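Local atomic coordinates of inulin fructotransferase (Bacillus sp. snu-7, PDB entry 2INV), a protein that catalyses the breakdown of inulin by intramolecular fructosyl transfer, releasing a di-fructose anhydride. Residues N327-N332 with A364-V369; V388-T393 with A405-P410; N155-G160 with P304-R309; G206-L211 with M225-D230; T18-K23 with G35-D40. One frame throughout, in Å; residues are numbered along the deposited sequence.

Overall arrangement
Contacts 1, 2 and 4 lie in the coils of a right-handed parallel beta-helix; contact 3 joins loops that project from it, and contact 5 sets a loop on helix 30-48 at the N-terminal end. The centre of contact 5 is about 63 Å from that of contact 2, at the C-terminal end. Contacts 1 and 2 are neighbours, centres about 10 Å apart, and touch through strands 362-370 and 387-389; both also reach other subunits of the trimer. Contacts 3 and 4, centres about 13 Å apart, meet where Tyr157 packs on Ala227, Gly228 and Pro229. They flank the fructose-binding pocket: Phe306 of contact 3 and Gly226 of contact 4 each come within about 4 Å of a bound fructose.

Contact 1. Residues N327-N332 with A364-V369; sequences NLISDN and ALNHVV
With CG anti to the carbonyl carbon and beside the backbone N in both residues, Asn332 (chi1 -64°) and Asn366 (chi1 -71°) send their carboxamides the same way, side by side on successive coils of the right-handed parallel beta-helix. With amide planes only 21° apart, they form an in-register asparagine pair, hydrogen-bonded in plane, as in pectate-lyase-like beta-helices. Asn332 ND2 donates to Asn366 OD1 at 3.1 Å, lying in the carbonyl plane of its acceptor. Asn366 ND2 in turn donates to Ile329 O at 3.0 Å, nearly straight but from above the carbonyl plane. Because Ala364 N also donates to Ile329 O, at 3.3 Å, two donors grip that oxygen. Asn332 repeats the pattern on the preceding coil, where its ND2 binds Ile291 O and its OD1 accepts from Asn294 N.

The backbones keep parallel register, Ser330 pairing with Ala364, and Asp331 N donates to Ala364 O at 3.2 Å. Both chains turn a corner next, at Asp331 and Leu365, whose side chains run alongside each other and into the trimer interface. There the Asp331 carboxylate bonds to Thr292 and Ser330 of the second subunit. Beyond the corner His367 N meets Asn332 O at 3.0 Å, nearly along the C=O axis, and the same oxygen receives a CA-H...O contact from Asn366 CA at 3.3 Å.

Contact 2. Residues V388-T393 with A405-P410; sequences VLDSGT and AIRPTP
Leu389 lays its CD2 over the centre of the Arg407 guanidinium, 4.2 Å above the plane, between the last two strands at the C-terminal end of the parallel beta-helix. Asp390 takes the edge of the same group: Arg407 NH2 forms a salt bridge with Asp390 OD2 at 2.8 Å, and NE makes a weak bond to OD1 at 3.3 Å. The carboxylate and guanidinium planes are 27° apart, and NH2 reaches OD2 from above the carboxylate plane. A bend at chi3 (76°) curls the arginine to this position. Asp390 OD2 also bridges to Arg407 NH2 of the second subunit, and arginines of neighbouring subunits lie close. An alanine in place of Asp390 would remove both carboxylate oxygens and would probably leave those clustered positive charges poorly compensated at the trimer interface.

Parallel pairing rests on Val388 N to Ala405 O at 2.8 Å and Arg407 N to Val388 O at 2.8 Å, each nearly along its C=O axis. Past the strands, a water accepts from Ser391 N and donates to Gly392 O and Arg407 O. Thr409 and Gly392 bond twice: Thr409 N donates to Gly392 O, and Gly392 N to Thr409 OG1 at 2.7 Å.

Contact 3. Residues N155-G160 with P304-R309; sequences NSYHNG and PPFIGR
Neither backbone is a strand: both segments are loops projecting from the parallel beta-helix beside its fructose pocket. Residues 155-160 bend through an ST turn, Ser156 OG accepting from His158 N, while Tyr157 has a positive phi. Residues 304-309 make a short 3-10 segment and then a type II turn from Phe306 to Arg309, with Gly308 at its third position. The main chains stay apart, nearest at the CA atoms of Asn155 and Pro305 (7.9 Å), so side chains span the gap.

Phe306 inserts the tip of its ring between two partners. Its CE1 lies 3.6 Å from Asn155 CB and 3.7 Å from Tyr157 CE2; the two rings meet obliquely, planes at 54°. Phe306 also makes a cation-pi contact with Arg252, a residue of the fructose pocket, and Tyr157 OH bonds to Arg252 NH1. Phe306 itself comes within about 4 Å of a bound fructose. The Asn155 amide rests by the same ring, OD1 3.7 Å from Phe306 CZ, and OD1 accepts from Asn97 ND2.

Arg309 bends at chi2 and chi3 to bring NH2 to the Tyr157 ring edge, planes 62° apart. That NH2 donates to Asn155 O at 2.8 Å, in the carbonyl plane.

Contact 4. Residues G206-L211 with M225-D230; sequences GNCVEL and MGAGPD
Apolar packing centres on Met225, present as selenomethionine. Its CG stands anti to the carbonyl carbon (chi1 -62°), and the chain extends from there before bending at chi3, which carries SE to 3.9 Å from Val209 CG2 and 4.0 Å from Cys208 CB. The valine and methionine side chains cross at about a right angle. Cys208 SG, anti to the carbonyl carbon of its own residue, reaches 3.8 Å from Ala227 CB, so the two ends of one short side chain serve two partners. Cys208 SG also lies 3.3 Å from Gly226 O. Farther along, Pro229 packs on Tyr157 and on the pocket residue Arg252.

These side chains face each other inside a coil of the right-handed parallel beta-helix, across its interior. Strand 207-211 pairs with neighbouring coils through strands 185-193 and 232-240, whereas strand 224-226 lies in another wall, next to strand 201-203; the touching parts run 143° apart. Ile202 of that wall packs on Cys208, Val209 and Met225.

Polar contacts gather at the other end, near the fructose pocket. Gly228 N makes a weak hydrogen bond to Gly206 O at 3.0 Å. A water donates to the same carbonyl and accepts weakly from Asp230 N. A CB on Gly228 would lie a tight 3.3 Å from Gly206 O.

Contact 5. Residues T18-K23 with G35-D40; sequences TTWRIK and GAVIND
Trp20 starts from a CB directed toward the helix, with CG anti to the backbone N (chi1 175°), so that the indole crosses the side chain of Asp40 at about a right angle. On the five-membered ring, CD1 touches Val37 CG1 at 4.1 Å. One atom farther, NE1 donates to Asp40 OD2 at 3.0 Å; the oxygen uses its anti lone pair and sits at the ring edge, near the indole plane. Toward the tip, CZ2 still passes 3.5 Å from Asp40 OD2. A water binds that oxygen at 2.7 Å and accepts from Lys23 N, so OD2 ties the loop to the helix twice. An alanine in place of Trp20 would remove the indole and its N-H, and would probably loosen the loop's hold on Asp40 and Val37.

Ile22 supplies the apolar counterpart. Its CD1 rests 3.7 Å from Val37 CA and 4.1 Å from Ala36 CB, while CG1 packs on Asp40 CB at 3.9 Å.

Loop 18-23 lies against one side of helix 30-48, at the N-terminal end of the beta-helix. Trp20 also reaches Ile41 and Asp44 and meets Tyr15 of strand 14-16 edge-to-face, while Ile38 and Asn39 pack on Val73 of strand 73-75.

Contact 1. Residues N327-N332 with A364-V369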
# COMPACT_ATOMS: atom_id res chain seq x y z
N ASN A 327 -15.56 7.66 18.57
CA ASN A 327 -15.14 6.91 17.40
C ASN A 327 -16.06 7.24 16.23
O ASN A 327 -17.26 7.52 16.44
CB ASN A 327 -15.18 5.41 17.70
CG ASN A 327 -14.23 5.01 18.83
OD1 ASN A 327 -13.01 5.09 18.68
ND2 ASN A 327 -14.80 4.60 19.95
N LEU A 328 -15.52 7.24 15.01
CA LEU A 328 -16.31 7.55 13.83
C LEU A 328 -16.38 6.36 12.87
O LEU A 328 -15.43 6.09 12.12
CB LEU A 328 -15.73 8.75 13.08
CG LEU A 328 -16.39 9.08 11.72
CD1 LEU A 328 -17.84 9.47 11.94
CD2 LEU A 328 -15.63 10.20 11.04
N ILE A 329 -17.52 5.67 12.89
CA ILE A 329 -17.74 4.52 12.02
C ILE A 329 -18.59 5.03 10.86
O ILE A 329 -19.80 5.22 11.01
CB ILE A 329 -18.49 3.39 12.76
CG1 ILE A 329 -17.74 3.05 14.05
CG2 ILE A 329 -18.60 2.17 11.88
CD1 ILE A 329 -18.16 3.87 15.26
N SER A 330 -17.96 5.25 9.71
CA SER A 330 -18.69 5.77 8.57
C SER A 330 -18.23 5.25 7.22
O SER A 330 -17.21 4.57 7.11
CB SER A 330 -18.58 7.30 8.56
OG SER A 330 -17.21 7.68 8.53
N ASP A 331 -19.01 5.59 6.19
CA ASP A 331 -18.71 5.20 4.83
C ASP A 331 -18.29 3.74 4.70
O ASP A 331 -17.33 3.43 4.00
CB ASP A 331 -17.63 6.12 4.28
CG ASP A 331 -17.45 5.98 2.79
OD1 ASP A 331 -18.48 5.88 2.08
OD2 ASP A 331 -16.30 5.99 2.32
N ASN A 332 -19.02 2.85 5.37
CA ASN A 332 -18.75 1.41 5.34
C ASN A 332 -19.91 0.69 4.65
O ASN A 332 -21.05 1.16 4.72
CB ASN A 332 -18.61 0.86 6.76
CG ASN A 332 -17.41 1.43 7.51
OD1 ASN A 332 -16.27 1.30 7.07
ND2 ASN A 332 -17.68 2.05 8.65
N ALA A 364 -22.21 7.41 10.68
CA ALA A 364 -22.79 8.01 9.49
C ALA A 364 -22.46 7.31 8.18
O ALA A 364 -21.39 6.72 8.02
CB ALA A 364 -22.38 9.47 9.42
N LEU A 365 -23.39 7.42 7.23
CA LEU A 365 -23.27 6.83 5.90
C LEU A 365 -22.72 5.41 5.88
O LEU A 365 -21.59 5.16 5.45
CB LEU A 365 -22.42 7.72 5.00
CG LEU A 365 -22.48 7.36 3.51
CD1 LEU A 365 -23.92 7.36 3.04
CD2 LEU A 365 -21.65 8.35 2.71
N ASN A 366 -23.54 4.47 6.35
CA ASN A 366 -23.21 3.06 6.39
C ASN A 366 -24.35 2.32 5.70
O ASN A 366 -25.48 2.31 6.19
CB ASN A 366 -23.07 2.59 7.84
CG ASN A 366 -21.83 3.13 8.51
OD1 ASN A 366 -20.71 2.67 8.23
ND2 ASN A 366 -22.01 4.11 9.39
N HIS A 367 -24.04 1.70 4.56
CA HIS A 367 -25.03 0.98 3.80
C HIS A 367 -25.11 -0.49 4.22
O HIS A 367 -24.12 -1.21 4.16
CB HIS A 367 -24.73 1.06 2.30
CG HIS A 367 -25.78 0.44 1.43
ND1 HIS A 367 -25.47 -0.36 0.36
CD2 HIS A 367 -27.13 0.53 1.47
CE1 HIS A 367 -26.59 -0.75 -0.23
NE2 HIS A 367 -27.61 -0.22 0.42
N VAL A 368 -26.31 -0.91 4.63
CA VAL A 368 -26.52 -2.28 5.05
C VAL A 368 -27.36 -3.05 4.04
O VAL A 368 -28.34 -2.54 3.51
CB VAL A 368 -27.24 -2.34 6.41
CG1 VAL A 368 -27.58 -3.79 6.76
CG2 VAL A 368 -26.37 -1.72 7.49
N VAL A 369 -26.94 -4.28 3.78
CA VAL A 369 -27.63 -5.16 2.86
C VAL A 369 -27.71 -6.47 3.60
O VAL A 369 -26.69 -7.03 4.00
CB VAL A 369 -26.83 -5.39 1.57
CG1 VAL A 369 -27.65 -6.22 0.60
CG2 VAL A 369 -26.43 -4.06 0.96

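Contact 2. Residues V388-T393 with A405-P410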
# COMPACT_ATOMS: atom_id res chain seq x y z
N VAL A 388 -26.34 9.19 14.86
CA VAL A 388 -26.53 8.23 13.78
C VAL A 388 -27.16 8.93 12.58
O VAL A 388 -28.31 9.39 12.63
CB VAL A 388 -27.41 7.05 14.22
CG1 VAL A 388 -27.46 6.00 13.13
CG2 VAL A 388 -26.85 6.45 15.50
N LEU A 389 -26.37 9.01 11.50
CA LEU A 389 -26.80 9.67 10.27
C LEU A 389 -26.73 8.74 9.08
O LEU A 389 -25.75 8.00 8.90
CB LEU A 389 -25.89 10.85 9.94
CG LEU A 389 -25.36 11.81 10.99
CD1 LEU A 389 -24.41 12.79 10.32
CD2 LEU A 389 -26.50 12.54 11.64
N ASP A 390 -27.75 8.81 8.23
CA ASP A 390 -27.77 8.03 7.01
C ASP A 390 -27.21 6.62 7.13
O ASP A 390 -26.36 6.21 6.35
CB ASP A 390 -27.02 8.82 5.94
CG ASP A 390 -27.46 10.27 5.88
OD1 ASP A 390 -28.67 10.51 6.05
OD2 ASP A 390 -26.61 11.16 5.68
N SER A 391 -27.71 5.88 8.12
CA SER A 391 -27.27 4.51 8.33
C SER A 391 -28.48 3.59 8.51
O SER A 391 -28.37 2.51 9.10
CB SER A 391 -26.35 4.42 9.55
OG SER A 391 -25.15 5.14 9.33
N GLY A 392 -29.63 4.03 8.00
CA GLY A 392 -30.84 3.24 8.10
C GLY A 392 -32.08 4.04 8.43
O GLY A 392 -31.99 5.19 8.89
N THR A 393 -33.25 3.45 8.20
CA THR A 393 -34.51 4.12 8.49
C THR A 393 -34.68 4.03 10.00
O THR A 393 -33.97 3.28 10.66
CB THR A 393 -35.70 3.43 7.80
OG1 THR A 393 -35.43 3.31 6.39
CG2 THR A 393 -36.98 4.23 8.00
N ALA A 405 -28.96 11.32 18.73
CA ALA A 405 -29.47 12.14 17.65
C ALA A 405 -29.45 11.24 16.42
O ALA A 405 -28.39 10.68 16.07
CB ALA A 405 -28.59 13.35 17.44
N ILE A 406 -30.61 11.08 15.79
CA ILE A 406 -30.73 10.22 14.62
C ILE A 406 -31.32 10.94 13.42
O ILE A 406 -32.24 11.75 13.56
CB ILE A 406 -31.65 9.02 14.93
CG1 ILE A 406 -31.14 8.25 16.15
CG2 ILE A 406 -31.75 8.09 13.72
CD1 ILE A 406 -32.05 7.12 16.59
N ARG A 407 -30.80 10.63 12.23
CA ARG A 407 -31.32 11.20 10.98
C ARG A 407 -31.53 10.08 9.99
O ARG A 407 -30.57 9.43 9.57
CB ARG A 407 -30.37 12.23 10.38
CG ARG A 407 -30.87 12.73 9.01
CD ARG A 407 -29.99 13.82 8.43
NE ARG A 407 -28.74 13.28 7.88
CZ ARG A 407 -27.60 13.97 7.85
NH1 ARG A 407 -27.56 15.20 8.34
NH2 ARG A 407 -26.51 13.43 7.33
N PRO A 408 -32.79 9.81 9.64
CA PRO A 408 -33.14 8.75 8.70
C PRO A 408 -32.43 8.79 7.35
O PRO A 408 -32.10 9.85 6.84
CB PRO A 408 -34.63 8.94 8.50
CG PRO A 408 -35.09 9.35 9.82
CD PRO A 408 -34.00 10.29 10.34
N THR A 409 -32.17 7.61 6.79
CA THR A 409 -31.60 7.55 5.45
C THR A 409 -32.97 7.83 4.84
O THR A 409 -33.93 7.10 5.12
CB THR A 409 -31.16 6.14 5.04
OG1 THR A 409 -30.11 5.69 5.89
CG2 THR A 409 -30.65 6.16 3.60
N PRO A 410 -33.11 8.91 4.06
CA PRO A 410 -34.43 9.18 3.48
C PRO A 410 -35.17 7.98 2.91
O PRO A 410 -36.42 7.93 2.99
CB PRO A 410 -34.13 10.24 2.44
CG PRO A 410 -33.11 11.08 3.19
CD PRO A 410 -32.20 10.05 3.85
OXT PRO A 410 -34.49 7.09 2.36
O HOH W 1 -27.98 4.84 4.46
O HOH W 2 -29.74 6.61 9.88

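Contact 3. Residues N155-G160 with P304-R309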
# COMPACT_ATOMS: atom_id res chain seq x y z
N ASN A 155 -7.88 -30.06 12.40
CA ASN A 155 -8.48 -28.75 12.15
C ASN A 155 -8.63 -27.94 13.44
O ASN A 155 -9.54 -27.12 13.56
CB ASN A 155 -9.87 -28.91 11.51
CG ASN A 155 -9.81 -29.53 10.13
OD1 ASN A 155 -8.94 -29.20 9.33
ND2 ASN A 155 -10.76 -30.41 9.85
N SER A 156 -7.72 -28.16 14.38
CA SER A 156 -7.76 -27.49 15.67
C SER A 156 -7.17 -26.08 15.73
O SER A 156 -7.55 -25.29 16.59
CB SER A 156 -7.04 -28.34 16.71
OG SER A 156 -5.63 -28.23 16.55
N TYR A 157 -6.25 -25.76 14.82
CA TYR A 157 -5.59 -24.46 14.81
C TYR A 157 -4.80 -24.33 16.10
O TYR A 157 -4.60 -23.23 16.61
CB TYR A 157 -6.59 -23.31 14.79
CG TYR A 157 -7.14 -22.96 13.43
CD1 TYR A 157 -6.48 -22.07 12.58
CD2 TYR A 157 -8.33 -23.51 13.01
CE1 TYR A 157 -7.00 -21.74 11.34
CE2 TYR A 157 -8.88 -23.19 11.78
CZ TYR A 157 -8.21 -22.31 10.95
OH TYR A 157 -8.77 -22.00 9.73
N HIS A 158 -4.36 -25.46 16.62
CA HIS A 158 -3.57 -25.47 17.85
C HIS A 158 -2.36 -26.34 17.66
O HIS A 158 -2.46 -27.43 17.11
CB HIS A 158 -4.39 -26.03 19.01
CG HIS A 158 -5.34 -25.04 19.61
ND1 HIS A 158 -6.56 -24.73 19.05
CD2 HIS A 158 -5.23 -24.25 20.72
CE1 HIS A 158 -7.16 -23.81 19.77
NE2 HIS A 158 -6.38 -23.50 20.79
N ASN A 159 -1.21 -25.86 18.12
CA ASN A 159 -0.02 -26.67 18.00
C ASN A 159 1.13 -26.08 18.80
O ASN A 159 2.26 -26.55 18.73
CB ASN A 159 0.38 -26.85 16.52
CG ASN A 159 0.78 -25.55 15.85
OD1 ASN A 159 1.11 -24.57 16.51
ND2 ASN A 159 0.76 -25.56 14.52
N GLY A 160 0.81 -25.05 19.58
CA GLY A 160 1.79 -24.41 20.44
C GLY A 160 3.02 -23.80 19.80
O GLY A 160 3.98 -23.47 20.52
N PRO A 304 -17.24 -26.88 4.51
CA PRO A 304 -17.76 -28.01 5.29
C PRO A 304 -16.98 -28.50 6.52
O PRO A 304 -17.56 -28.65 7.60
CB PRO A 304 -17.94 -29.08 4.22
CG PRO A 304 -18.49 -28.27 3.10
CD PRO A 304 -17.60 -27.04 3.09
N PRO A 305 -15.68 -28.78 6.37
CA PRO A 305 -14.90 -29.25 7.52
C PRO A 305 -15.11 -28.40 8.77
O PRO A 305 -15.06 -28.89 9.91
CB PRO A 305 -13.47 -29.15 7.02
CG PRO A 305 -13.60 -29.59 5.62
CD PRO A 305 -14.88 -28.90 5.13
N PHE A 306 -15.38 -27.12 8.55
CA PHE A 306 -15.58 -26.16 9.64
C PHE A 306 -17.00 -25.76 9.90
O PHE A 306 -17.26 -24.88 10.72
CB PHE A 306 -14.77 -24.92 9.35
CG PHE A 306 -13.32 -25.18 9.38
CD1 PHE A 306 -12.68 -25.33 10.60
CD2 PHE A 306 -12.62 -25.39 8.21
CE1 PHE A 306 -11.35 -25.70 10.65
CE2 PHE A 306 -11.28 -25.77 8.25
CZ PHE A 306 -10.65 -25.93 9.48
N ILE A 307 -17.95 -26.38 9.21
CA ILE A 307 -19.31 -26.00 9.46
C ILE A 307 -19.67 -26.42 10.86
O ILE A 307 -19.28 -27.50 11.33
CB ILE A 307 -20.28 -26.60 8.45
CG1 ILE A 307 -19.98 -26.01 7.07
CG2 ILE A 307 -21.71 -26.31 8.87
CD1 ILE A 307 -20.80 -26.58 5.96
N GLY A 308 -20.39 -25.55 11.55
CA GLY A 308 -20.80 -25.83 12.91
C GLY A 308 -19.92 -25.21 13.97
O GLY A 308 -20.27 -25.25 15.15
N ARG A 309 -18.78 -24.65 13.59
CA ARG A 309 -17.89 -24.04 14.58
C ARG A 309 -18.33 -22.61 14.86
O ARG A 309 -19.10 -22.02 14.09
CB ARG A 309 -16.44 -24.07 14.09
CG ARG A 309 -15.40 -24.27 15.20
CD ARG A 309 -14.84 -25.69 15.28
NE ARG A 309 -13.46 -25.79 14.80
CZ ARG A 309 -12.42 -25.24 15.43
NH1 ARG A 309 -12.61 -24.54 16.55
NH2 ARG A 309 -11.19 -25.38 14.94

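Contact 4. Residues G206-L211 with M225-D230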
# COMPACT_ATOMS: atom_id res chain seq x y z
N GLY A 206 -3.58 -19.97 13.88
CA GLY A 206 -4.51 -19.79 14.97
C GLY A 206 -4.72 -18.31 15.18
O GLY A 206 -5.83 -17.83 15.34
N ASN A 207 -3.60 -17.59 15.16
CA ASN A 207 -3.57 -16.14 15.31
C ASN A 207 -2.63 -15.61 14.23
O ASN A 207 -1.62 -16.24 13.94
CB ASN A 207 -3.04 -15.74 16.68
CG ASN A 207 -3.84 -16.33 17.82
OD1 ASN A 207 -3.76 -17.53 18.09
ND2 ASN A 207 -4.63 -15.50 18.49
N CYS A 208 -2.94 -14.46 13.66
CA CYS A 208 -2.10 -13.89 12.61
C CYS A 208 -1.15 -12.79 13.10
O CYS A 208 0.07 -12.99 13.12
CB CYS A 208 -2.99 -13.39 11.46
SG CYS A 208 -3.91 -14.73 10.67
N VAL A 209 -1.68 -11.63 13.47
CA VAL A 209 -0.83 -10.55 13.96
C VAL A 209 -1.28 -10.03 15.32
O VAL A 209 -2.40 -9.55 15.48
CB VAL A 209 -0.76 -9.37 12.96
CG1 VAL A 209 0.10 -8.25 13.55
CG2 VAL A 209 -0.17 -9.84 11.65
N GLU A 210 -0.38 -10.11 16.29
CA GLU A 210 -0.66 -9.68 17.66
C GLU A 210 0.27 -8.56 18.15
O GLU A 210 1.44 -8.80 18.48
CB GLU A 210 -0.55 -10.88 18.61
CG GLU A 210 -1.61 -11.94 18.37
CD GLU A 210 -1.36 -13.20 19.19
OE1 GLU A 210 -0.80 -14.17 18.62
OE2 GLU A 210 -1.70 -13.22 20.40
N LEU A 211 -0.26 -7.34 18.19
CA LEU A 211 0.50 -6.18 18.65
C LEU A 211 0.09 -5.92 20.10
O LEU A 211 -0.84 -5.17 20.39
CB LEU A 211 0.17 -4.98 17.78
CG LEU A 211 0.22 -5.35 16.30
CD1 LEU A 211 -0.21 -4.17 15.45
CD2 LEU A 211 1.62 -5.81 15.94
N MSE A 225 -4.98 -11.88 5.37
CA MSE A 225 -5.04 -12.65 6.63
C MSE A 225 -6.28 -13.51 6.87
O MSE A 225 -7.42 -13.11 6.58
CB MSE A 225 -4.90 -11.74 7.86
CG MSE A 225 -3.58 -10.99 7.94
SE MSE A 225 -3.51 -9.96 9.57
CE MSE A 225 -2.77 -8.34 8.87
N GLY A 226 -6.04 -14.67 7.46
CA GLY A 226 -7.09 -15.62 7.81
C GLY A 226 -6.60 -16.34 9.06
O GLY A 226 -5.57 -17.02 9.03
N ALA A 227 -7.33 -16.20 10.16
CA ALA A 227 -6.94 -16.81 11.43
C ALA A 227 -7.74 -18.05 11.84
O ALA A 227 -8.19 -18.83 11.00
CB ALA A 227 -7.01 -15.78 12.54
N GLY A 228 -7.89 -18.23 13.15
CA GLY A 228 -8.64 -19.36 13.67
C GLY A 228 -9.75 -18.94 14.62
O GLY A 228 -9.67 -17.88 15.26
N PRO A 229 -10.81 -19.76 14.73
CA PRO A 229 -11.98 -19.55 15.58
C PRO A 229 -11.64 -19.09 17.00
O PRO A 229 -12.37 -18.30 17.60
CB PRO A 229 -12.65 -20.91 15.58
CG PRO A 229 -12.42 -21.37 14.18
CD PRO A 229 -10.97 -20.99 13.92
N ASP A 230 -10.52 -19.60 17.51
CA ASP A 230 -10.07 -19.27 18.86
C ASP A 230 -8.95 -18.25 18.85
O ASP A 230 -8.35 -17.96 19.88
CB ASP A 230 -9.55 -20.53 19.55
CG ASP A 230 -10.63 -21.58 19.74
OD1 ASP A 230 -11.74 -21.23 20.19
OD2 ASP A 230 -10.36 -22.76 19.43
O HOH W 3 -7.65 -20.14 16.45

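Contact 5. Residues T18-K23 with G35-D40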
# COMPACT_ATOMS: atom_id res chain seq x y z
N THR A 18 22.76 -22.02 3.65
CA THR A 18 23.25 -23.31 3.15
C THR A 18 24.78 -23.51 3.07
O THR A 18 25.23 -24.66 3.03
CB THR A 18 22.66 -23.64 1.75
OG1 THR A 18 23.24 -22.79 0.76
CG2 THR A 18 21.15 -23.44 1.75
N THR A 19 25.56 -22.44 3.05
CA THR A 19 27.02 -22.57 2.94
C THR A 19 27.77 -22.48 4.26
O THR A 19 28.95 -22.81 4.34
CB THR A 19 27.64 -21.45 2.08
OG1 THR A 19 27.27 -20.18 2.63
CG2 THR A 19 27.18 -21.55 0.65
N TRP A 20 27.07 -22.03 5.29
CA TRP A 20 27.69 -21.83 6.58
C TRP A 20 27.74 -23.03 7.53
O TRP A 20 26.72 -23.48 8.04
CB TRP A 20 27.00 -20.63 7.23
CG TRP A 20 27.44 -20.38 8.59
CD1 TRP A 20 26.98 -20.96 9.72
CD2 TRP A 20 28.47 -19.48 8.99
NE1 TRP A 20 27.65 -20.49 10.81
CE2 TRP A 20 28.58 -19.57 10.39
CE3 TRP A 20 29.32 -18.60 8.30
CZ2 TRP A 20 29.50 -18.82 11.13
CZ3 TRP A 20 30.24 -17.85 9.03
CH2 TRP A 20 30.32 -17.96 10.43
N ARG A 21 28.96 -23.52 7.77
CA ARG A 21 29.14 -24.67 8.65
C ARG A 21 29.32 -24.27 10.11
O ARG A 21 29.95 -23.25 10.41
CB ARG A 21 30.34 -25.51 8.20
CG ARG A 21 31.70 -24.82 8.32
CD ARG A 21 32.84 -25.78 7.99
NE ARG A 21 34.14 -25.12 8.06
CZ ARG A 21 35.29 -25.73 7.78
NH1 ARG A 21 35.31 -27.01 7.41
NH2 ARG A 21 36.43 -25.05 7.87
N ILE A 22 28.77 -25.08 11.00
CA ILE A 22 28.89 -24.85 12.43
C ILE A 22 30.12 -25.66 12.82
O ILE A 22 30.09 -26.89 12.85
CB ILE A 22 27.64 -25.32 13.16
CG1 ILE A 22 26.44 -24.53 12.63
CG2 ILE A 22 27.79 -25.12 14.66
CD1 ILE A 22 25.10 -25.00 13.13
N LYS A 23 31.19 -24.94 13.08
CA LYS A 23 32.48 -25.52 13.41
C LYS A 23 32.46 -26.70 14.38
O LYS A 23 33.05 -27.74 14.09
CB LYS A 23 33.40 -24.42 13.95
CG LYS A 23 34.05 -23.62 12.84
CD LYS A 23 34.89 -22.49 13.40
CE LYS A 23 35.64 -21.75 12.32
NZ LYS A 23 36.85 -22.49 11.86
N GLY A 35 17.67 -23.60 12.66
CA GLY A 35 17.65 -22.82 13.88
C GLY A 35 19.05 -22.77 14.46
O GLY A 35 19.56 -21.70 14.81
N ALA A 36 19.69 -23.93 14.53
CA ALA A 36 21.05 -24.03 15.05
C ALA A 36 22.01 -23.21 14.19
O ALA A 36 22.89 -22.53 14.72
CB ALA A 36 21.49 -25.50 15.08
N VAL A 37 21.82 -23.29 12.88
CA VAL A 37 22.64 -22.58 11.92
C VAL A 37 22.57 -21.07 12.10
O VAL A 37 23.60 -20.40 12.17
CB VAL A 37 22.21 -22.92 10.47
CG1 VAL A 37 23.09 -22.19 9.48
CG2 VAL A 37 22.30 -24.42 10.26
N ILE A 38 21.36 -20.54 12.16
CA ILE A 38 21.20 -19.10 12.32
C ILE A 38 21.75 -18.63 13.66
O ILE A 38 22.38 -17.58 13.74
CB ILE A 38 19.72 -18.69 12.17
CG1 ILE A 38 19.22 -19.12 10.80
CG2 ILE A 38 19.58 -17.18 12.33
CD1 ILE A 38 17.75 -18.83 10.55
N ASN A 39 21.53 -19.41 14.73
CA ASN A 39 22.07 -18.99 16.01
C ASN A 39 23.60 -18.91 15.94
O ASN A 39 24.19 -18.01 16.53
CB ASN A 39 21.63 -19.94 17.13
CG ASN A 39 20.23 -19.64 17.64
OD1 ASN A 39 19.82 -18.48 17.72
ND2 ASN A 39 19.49 -20.69 17.99
N ASP A 40 24.23 -19.82 15.20
CA ASP A 40 25.68 -19.77 15.09
C ASP A 40 26.09 -18.57 14.24
O ASP A 40 27.15 -17.98 14.47
CB ASP A 40 26.26 -21.05 14.47
CG ASP A 40 27.78 -21.13 14.63
OD1 ASP A 40 28.26 -21.20 15.78
OD2 ASP A 40 28.48 -21.14 13.60
O HOH W 4 31.02 -22.17 13.66